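Local structure of putative type VI secretion protein (Escherichia coli, 6SJL) at the interface of chains A and B. The protein forms the trimeric spike at the tip of the type VI secretion system and binds the effector Tle1. Sequence-based numbering; all coordinates share one arbitrary frame. Chains: chain A/B, Putative type VI secretion protein.

Contacts 1 and 2 lie next to each other on the intertwined shaft of the VgrG trimer, the centres of their C-alpha atoms about 16 Å apart. Contact 2 pairs A strands 659-663 and 667-671 with B strands 667-671 and 675-679, and contact 1 continues with A strand 675-679 beside B strand 684-688. In each case a strand of chain A meets the next strand along the sequence of chain B. The segment 675-679 serves both contacts, pairing from chain A in contact 1 and from chain B in contact 2. Such shared strands splice the subunits into one continuous spike.

Contact 1: the interface of chains A and B. Residues chain A 604, 674-677; chain B 679, 682-685.
A:Val675 and A:Ser676 pair in parallel with B:Met684 and B:Gln685, joining strands 675-679 and 684-688 of two subunits in the intertwined beta-helix typical of VgrG spikes. Backbone hydrogen bonds carry the pairing here: A:Val675 N donates to B:Gly683 O, B:Gln685 N to A:Val675 O at 2.9 Å, and A:Leu677 N to B:Gln685 O at 2.8 Å. The first acceptor is gripped twice. While A:Val675 N reaches B:Gly683 O within the carbonyl plane, the hydroxyl OG of B:Ser679 bonds to the same oxygen at 2.8 Å from above that plane, 41° out of it. The serine probably helps to hold the turn that leads into B strand 684-688.

A side-chain bond ties this strand pair to the loop between helices 578-600 and 608-618 of chain A. A:Thr604 OG1 donates to the amide oxygen OE1 of B:Gln685 at 2.5 Å, the two side chains crossing at about a right angle. The glutamine is bent at its second torsion (chi2 98°), which brings its amide back across A:Ser676 towards the threonine. A:Thr604 N makes a further, weak bond to OE1. On the other branch of the amide, NE2 lies 4.0 Å from A:Ala674 CB, which on this same side also touches B:Gln682 CB.

Apolar packing of A:Val675 with B:Met684 and B:Ser679 occupies the opposite side of the strands. B:Met684 runs alongside A:Val675 in the same direction, and a bend at chi3 (-53°) turns its methyl CE onto A:Val675 CB, 3.7 Å away. A:Val675 CG2 meets B:Ser679 CB at 4.0 Å.

Contact 2: the interface of chains A and B. Residues chain A 661, 663, 666-667; chain B 667, 669-671, 674-677.
The amide N of A:Phe667 donates to the carbonyl O of B:Ala674 at 2.8 Å, starting a parallel pairing between A strand 667-671 and B strand 675-679 in the VgrG beta-helix. The next bond on this pair returns from B:Ser676 N to A:Phe667 O at 3.0 Å, so both backbone polar atoms of the phenylalanine are engaged by the other subunit. Just ahead of the strand, the hydroxyl OG of A:Ser666 accepts from B:Ala674 N at 3.3 Å. Its first torsion (chi1 -56°) sets OG beside its own backbone N, from where it meets the amide of B:Ala674, just before B strand 675-679. A second parallel pair joins A strand 659-663 to B strand 667-671: B:Val670 gives its N to A:Ile661 O and takes A:Ala663 N on its own O.

Between the two strand pairs the side chains form an apolar core centred on the A:Phe667 ring. With CG anti to the backbone N (chi1 166°), the phenylalanine side chain crosses that of B:Val669 at about a right angle and takes both methyls of the valine on one ring face. CG2 stands 4.0 Å above the ring plane over its centre, whereas CG1 sits towards the root of the ring, 3.6 Å from A:Phe667 CG. At the edge, in the ring plane, comes B:Val675 CG1, close to A:Phe667 CD2. On the side of the ring away from B:Val669, B:Leu677 CD2 approaches A:Phe667 CE2 obliquely, 3.8 Å away. B:Ala671 CB packs against the beta-carbon CB of A:Phe667.

B:Val669 also bridges to A:Ile661, its CG2 lying 3.9 Å from A:Ile661 CB. The isoleucine chain extends obliquely towards a second aromatic ring, that of B:Phe667, where its terminal methyl CD1 touches ring atom CE1 at 3.8 Å.

Contact 1: the interface of chains A and B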
ATOM      1  N   THR A 604      -8.168  -6.144  -8.552  1.00 36.53           N
ATOM      2  CA  THR A 604      -7.190  -6.459  -9.579  1.00 36.53           C
ATOM      3  C   THR A 604      -6.360  -7.647  -9.136  1.00 36.53           C
ATOM      4  O   THR A 604      -5.882  -7.698  -8.003  1.00 36.53           O
ATOM      5  CB  THR A 604      -6.298  -5.264  -9.862  1.00 36.53           C
ATOM      6  OG1 THR A 604      -7.116  -4.119 -10.091  1.00 36.53           O
ATOM      7  CG2 THR A 604      -5.475  -5.510 -11.090  1.00 36.53           C
ATOM      8  N   ALA A 674      -3.420  -0.060 -12.026  1.00 29.16           N
ATOM      9  CA  ALA A 674      -4.332   0.081 -10.907  1.00 29.16           C
ATOM     10  C   ALA A 674      -3.600   0.018  -9.581  1.00 29.16           C
ATOM     11  O   ALA A 674      -2.518  -0.547  -9.480  1.00 29.16           O
ATOM     12  CB  ALA A 674      -5.399  -1.001 -10.941  1.00 29.16           C
ATOM     13  N   VAL A 675      -4.187   0.635  -8.569  1.00 27.50           N
ATOM     14  CA  VAL A 675      -3.847   0.385  -7.180  1.00 27.50           C
ATOM     15  C   VAL A 675      -5.036  -0.321  -6.563  1.00 27.50           C
ATOM     16  O   VAL A 675      -6.149   0.200  -6.584  1.00 27.50           O
ATOM     17  CB  VAL A 675      -3.514   1.668  -6.416  1.00 27.50           C
ATOM     18  CG1 VAL A 675      -3.418   1.365  -4.955  1.00 27.50           C
ATOM     19  CG2 VAL A 675      -2.229   2.237  -6.895  1.00 27.50           C
ATOM     20  N   SER A 676      -4.814  -1.515  -6.047  1.00 27.99           N
ATOM     21  CA  SER A 676      -5.878  -2.337  -5.501  1.00 27.99           C
ATOM     22  C   SER A 676      -5.466  -2.829  -4.132  1.00 27.99           C
ATOM     23  O   SER A 676      -4.441  -3.490  -4.000  1.00 27.99           O
ATOM     24  CB  SER A 676      -6.176  -3.509  -6.419  1.00 27.99           C
ATOM     25  OG  SER A 676      -7.070  -4.394  -5.803  1.00 27.99           O
ATOM     26  N   LEU A 677      -6.242  -2.497  -3.116  1.00 26.75           N
ATOM     27  CA  LEU A 677      -6.049  -3.029  -1.779  1.00 26.75           C
ATOM     28  C   LEU A 677      -7.270  -3.843  -1.411  1.00 26.75           C
ATOM     29  O   LEU A 677      -8.379  -3.320  -1.403  1.00 26.75           O
ATOM     30  CB  LEU A 677      -5.838  -1.916  -0.765  1.00 26.75           C
ATOM     31  CG  LEU A 677      -4.868  -0.809  -1.107  1.00 26.75           C
ATOM     32  CD1 LEU A 677      -4.982   0.221  -0.048  1.00 26.75           C
ATOM     33  CD2 LEU A 677      -3.505  -1.361  -1.121  1.00 26.75           C
TER
ATOM     34  N   SER B 679      -2.777   5.892  -8.813  1.00 29.11           N
ATOM     35  CA  SER B 679      -2.964   5.020  -9.953  1.00 29.11           C
ATOM     36  C   SER B 679      -3.090   5.881 -11.196  1.00 29.11           C
ATOM     37  O   SER B 679      -3.758   6.912 -11.179  1.00 29.11           O
ATOM     38  CB  SER B 679      -4.200   4.167  -9.782  1.00 29.11           C
ATOM     39  OG  SER B 679      -4.560   3.634 -11.017  1.00 29.11           O
ATOM     40  N   GLN B 682      -5.815   2.805 -14.492  1.00 32.09           N
ATOM     41  CA  GLN B 682      -6.923   1.883 -14.302  1.00 32.09           C
ATOM     42  C   GLN B 682      -7.609   2.035 -12.958  1.00 32.09           C
ATOM     43  O   GLN B 682      -8.309   1.127 -12.526  1.00 32.09           O
ATOM     44  CB  GLN B 682      -6.460   0.447 -14.493  1.00 32.09           C
ATOM     45  CG  GLN B 682      -6.134   0.147 -15.910  1.00 32.09           C
ATOM     46  CD  GLN B 682      -5.179  -0.979 -16.039  1.00 32.09           C
ATOM     47  OE1 GLN B 682      -5.364  -2.027 -15.442  1.00 32.09           O
ATOM     48  NE2 GLN B 682      -4.136  -0.777 -16.819  1.00 32.09           N
ATOM     49  N   GLY B 683      -7.453   3.146 -12.306  1.00 30.20           N
ATOM     50  CA  GLY B 683      -8.253   3.388 -11.147  1.00 30.20           C
ATOM     51  C   GLY B 683      -7.729   2.713  -9.907  1.00 30.20           C
ATOM     52  O   GLY B 683      -6.652   2.147  -9.862  1.00 30.20           O
ATOM     53  N   MET B 684      -8.545   2.795  -8.872  1.00 30.37           N
ATOM     54  CA  MET B 684      -8.179   2.398  -7.531  1.00 30.37           C
ATOM     55  C   MET B 684      -9.328   1.610  -6.942  1.00 30.37           C
ATOM     56  O   MET B 684     -10.463   2.073  -6.962  1.00 30.37           O
ATOM     57  CB  MET B 684      -7.876   3.631  -6.695  1.00 30.37           C
ATOM     58  CG  MET B 684      -7.401   3.364  -5.319  1.00 30.37           C
ATOM     59  SD  MET B 684      -6.447   4.740  -4.722  1.00 30.37           S
ATOM     60  CE  MET B 684      -5.284   4.864  -6.049  1.00 30.37           C
ATOM     61  N   GLN B 685      -9.043   0.427  -6.422  1.00 30.22           N
ATOM     62  CA  GLN B 685     -10.021  -0.377  -5.707  1.00 30.22           C
ATOM     63  C   GLN B 685      -9.532  -0.512  -4.284  1.00 30.22           C
ATOM     64  O   GLN B 685      -8.449  -1.040  -4.053  1.00 30.22           O
ATOM     65  CB  GLN B 685     -10.190  -1.754  -6.342  1.00 30.22           C
ATOM     66  CG  GLN B 685     -10.564  -1.728  -7.793  1.00 30.22           C
ATOM     67  CD  GLN B 685      -9.372  -1.911  -8.698  1.00 30.22           C
ATOM     68  OE1 GLN B 685      -8.611  -2.850  -8.546  1.00 30.22           O
ATOM     69  NE2 GLN B 685      -9.200  -1.006  -9.640  1.00 30.22           N
TER

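Contact 2: the interface of chains A and B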
ATOM      1  N   ILE A 661       4.894  -2.099   6.394  1.00 26.30           N
ATOM      2  CA  ILE A 661       5.777  -1.073   5.879  1.00 26.30           C
ATOM      3  C   ILE A 661       5.807   0.049   6.893  1.00 26.30           C
ATOM      4  O   ILE A 661       4.769   0.436   7.427  1.00 26.30           O
ATOM      5  CB  ILE A 661       5.337  -0.586   4.496  1.00 26.30           C
ATOM      6  CG1 ILE A 661       5.558  -1.692   3.485  1.00 26.30           C
ATOM      7  CG2 ILE A 661       6.108   0.618   4.118  1.00 26.30           C
ATOM      8  CD1 ILE A 661       4.773  -1.539   2.274  1.00 26.30           C
ATOM      9  N   ALA A 663       7.614   3.773   7.314  1.00 29.56           N
ATOM     10  CA  ALA A 663       8.385   4.810   6.665  1.00 29.56           C
ATOM     11  C   ALA A 663       8.586   5.959   7.631  1.00 29.56           C
ATOM     12  O   ALA A 663       7.646   6.372   8.301  1.00 29.56           O
ATOM     13  CB  ALA A 663       7.692   5.271   5.400  1.00 29.56           C
ATOM     14  N   SER A 666       7.340   9.638   3.948  1.00 30.48           N
ATOM     15  CA  SER A 666       6.125   9.175   3.295  1.00 30.48           C
ATOM     16  C   SER A 666       6.201   7.712   2.865  1.00 30.48           C
ATOM     17  O   SER A 666       7.236   7.077   2.881  1.00 30.48           O
ATOM     18  CB  SER A 666       5.841  10.028   2.072  1.00 30.48           C
ATOM     19  OG  SER A 666       5.751  11.386   2.422  1.00 30.48           O
ATOM     20  N   PHE A 667       5.046   7.183   2.485  1.00 26.17           N
ATOM     21  CA  PHE A 667       4.910   5.916   1.783  1.00 26.17           C
ATOM     22  C   PHE A 667       4.198   6.207   0.482  1.00 26.17           C
ATOM     23  O   PHE A 667       3.078   6.710   0.490  1.00 26.17           O
ATOM     24  CB  PHE A 667       4.113   4.901   2.588  1.00 26.17           C
ATOM     25  CG  PHE A 667       3.665   3.717   1.792  1.00 26.17           C
ATOM     26  CD1 PHE A 667       4.541   2.717   1.464  1.00 26.17           C
ATOM     27  CD2 PHE A 667       2.368   3.608   1.370  1.00 26.17           C
ATOM     28  CE1 PHE A 667       4.134   1.653   0.746  1.00 26.17           C
ATOM     29  CE2 PHE A 667       1.968   2.537   0.648  1.00 26.17           C
ATOM     30  CZ  PHE A 667       2.851   1.563   0.337  1.00 26.17           C
TER
ATOM     31  N   PHE B 667      -1.980  -6.284   6.235  1.00 25.91           N
ATOM     32  CA  PHE B 667      -0.983  -5.470   5.552  1.00 25.91           C
ATOM     33  C   PHE B 667      -1.101  -4.063   6.096  1.00 25.91           C
ATOM     34  O   PHE B 667      -2.121  -3.409   5.904  1.00 25.91           O
ATOM     35  CB  PHE B 667      -1.196  -5.458   4.046  1.00 25.91           C
ATOM     36  CG  PHE B 667      -0.503  -4.332   3.348  1.00 25.91           C
ATOM     37  CD1 PHE B 667       0.849  -4.352   3.151  1.00 25.91           C
ATOM     38  CD2 PHE B 667      -1.208  -3.253   2.880  1.00 25.91           C
ATOM     39  CE1 PHE B 667       1.470  -3.336   2.518  1.00 25.91           C
ATOM     40  CE2 PHE B 667      -0.574  -2.237   2.241  1.00 25.91           C
ATOM     41  CZ  PHE B 667       0.761  -2.285   2.060  1.00 25.91           C
ATOM     42  N   VAL B 669       0.631  -0.144   6.860  1.00 25.27           N
ATOM     43  CA  VAL B 669       1.608   0.888   6.565  1.00 25.27           C
ATOM     44  C   VAL B 669       1.474   1.948   7.637  1.00 25.27           C
ATOM     45  O   VAL B 669       0.359   2.309   8.012  1.00 25.27           O
ATOM     46  CB  VAL B 669       1.410   1.498   5.167  1.00 25.27           C
ATOM     47  CG1 VAL B 669       2.392   2.577   4.933  1.00 25.27           C
ATOM     48  CG2 VAL B 669       1.559   0.463   4.128  1.00 25.27           C
ATOM     49  N   VAL B 670       2.594   2.390   8.184  1.00 26.94           N
ATOM     50  CA  VAL B 670       2.627   3.574   9.019  1.00 26.94           C
ATOM     51  C   VAL B 670       3.720   4.458   8.461  1.00 26.94           C
ATOM     52  O   VAL B 670       4.895   4.090   8.495  1.00 26.94           O
ATOM     53  CB  VAL B 670       2.888   3.263  10.501  1.00 26.94           C
ATOM     54  CG1 VAL B 670       2.735   4.512  11.314  1.00 26.94           C
ATOM     55  CG2 VAL B 670       1.955   2.236  11.002  1.00 26.94           C
ATOM     56  N   ALA B 671       3.344   5.613   7.945  1.00 28.45           N
ATOM     57  CA  ALA B 671       4.286   6.576   7.411  1.00 28.45           C
ATOM     58  C   ALA B 671       4.259   7.793   8.304  1.00 28.45           C
ATOM     59  O   ALA B 671       3.188   8.286   8.641  1.00 28.45           O
ATOM     60  CB  ALA B 671       3.940   6.962   5.985  1.00 28.45           C
ATOM     61  N   ALA B 674       3.345  11.263   4.667  1.00 28.87           N
ATOM     62  CA  ALA B 674       2.115  11.031   3.941  1.00 28.87           C
ATOM     63  C   ALA B 674       2.029   9.591   3.478  1.00 28.87           C
ATOM     64  O   ALA B 674       3.003   8.851   3.494  1.00 28.87           O
ATOM     65  CB  ALA B 674       2.013  11.957   2.737  1.00 28.87           C
ATOM     66  N   VAL B 675       0.829   9.188   3.100  1.00 26.93           N
ATOM     67  CA  VAL B 675       0.604   7.972   2.342  1.00 26.93           C
ATOM     68  C   VAL B 675      -0.074   8.412   1.063  1.00 26.93           C
ATOM     69  O   VAL B 675      -1.155   8.996   1.107  1.00 26.93           O
ATOM     70  CB  VAL B 675      -0.266   6.963   3.099  1.00 26.93           C
ATOM     71  CG1 VAL B 675      -0.596   5.818   2.208  1.00 26.93           C
ATOM     72  CG2 VAL B 675       0.424   6.470   4.317  1.00 26.93           C
ATOM     73  N   SER B 676       0.556   8.166  -0.070  1.00 27.81           N
ATOM     74  CA  SER B 676      -0.064   8.512  -1.334  1.00 27.81           C
ATOM     75  C   SER B 676      -0.040   7.293  -2.222  1.00 27.81           C
ATOM     76  O   SER B 676       1.028   6.767  -2.520  1.00 27.81           O
ATOM     77  CB  SER B 676       0.637   9.670  -2.020  1.00 27.81           C
ATOM     78  OG  SER B 676       1.834   9.238  -2.592  1.00 27.81           O
ATOM     79  N   LEU B 677      -1.206   6.839  -2.618  1.00 26.91           N
ATOM     80  CA  LEU B 677      -1.358   5.796  -3.610  1.00 26.91           C
ATOM     81  C   LEU B 677      -1.909   6.459  -4.849  1.00 26.91           C
ATOM     82  O   LEU B 677      -3.053   6.899  -4.855  1.00 26.91           O
ATOM     83  CB  LEU B 677      -2.294   4.704  -3.117  1.00 26.91           C
ATOM     84  CG  LEU B 677      -2.100   4.193  -1.706  1.00 26.91           C
ATOM     85  CD1 LEU B 677      -3.234   3.300  -1.374  1.00 26.91           C
ATOM     86  CD2 LEU B 677      -0.852   3.423  -1.667  1.00 26.91           C
TER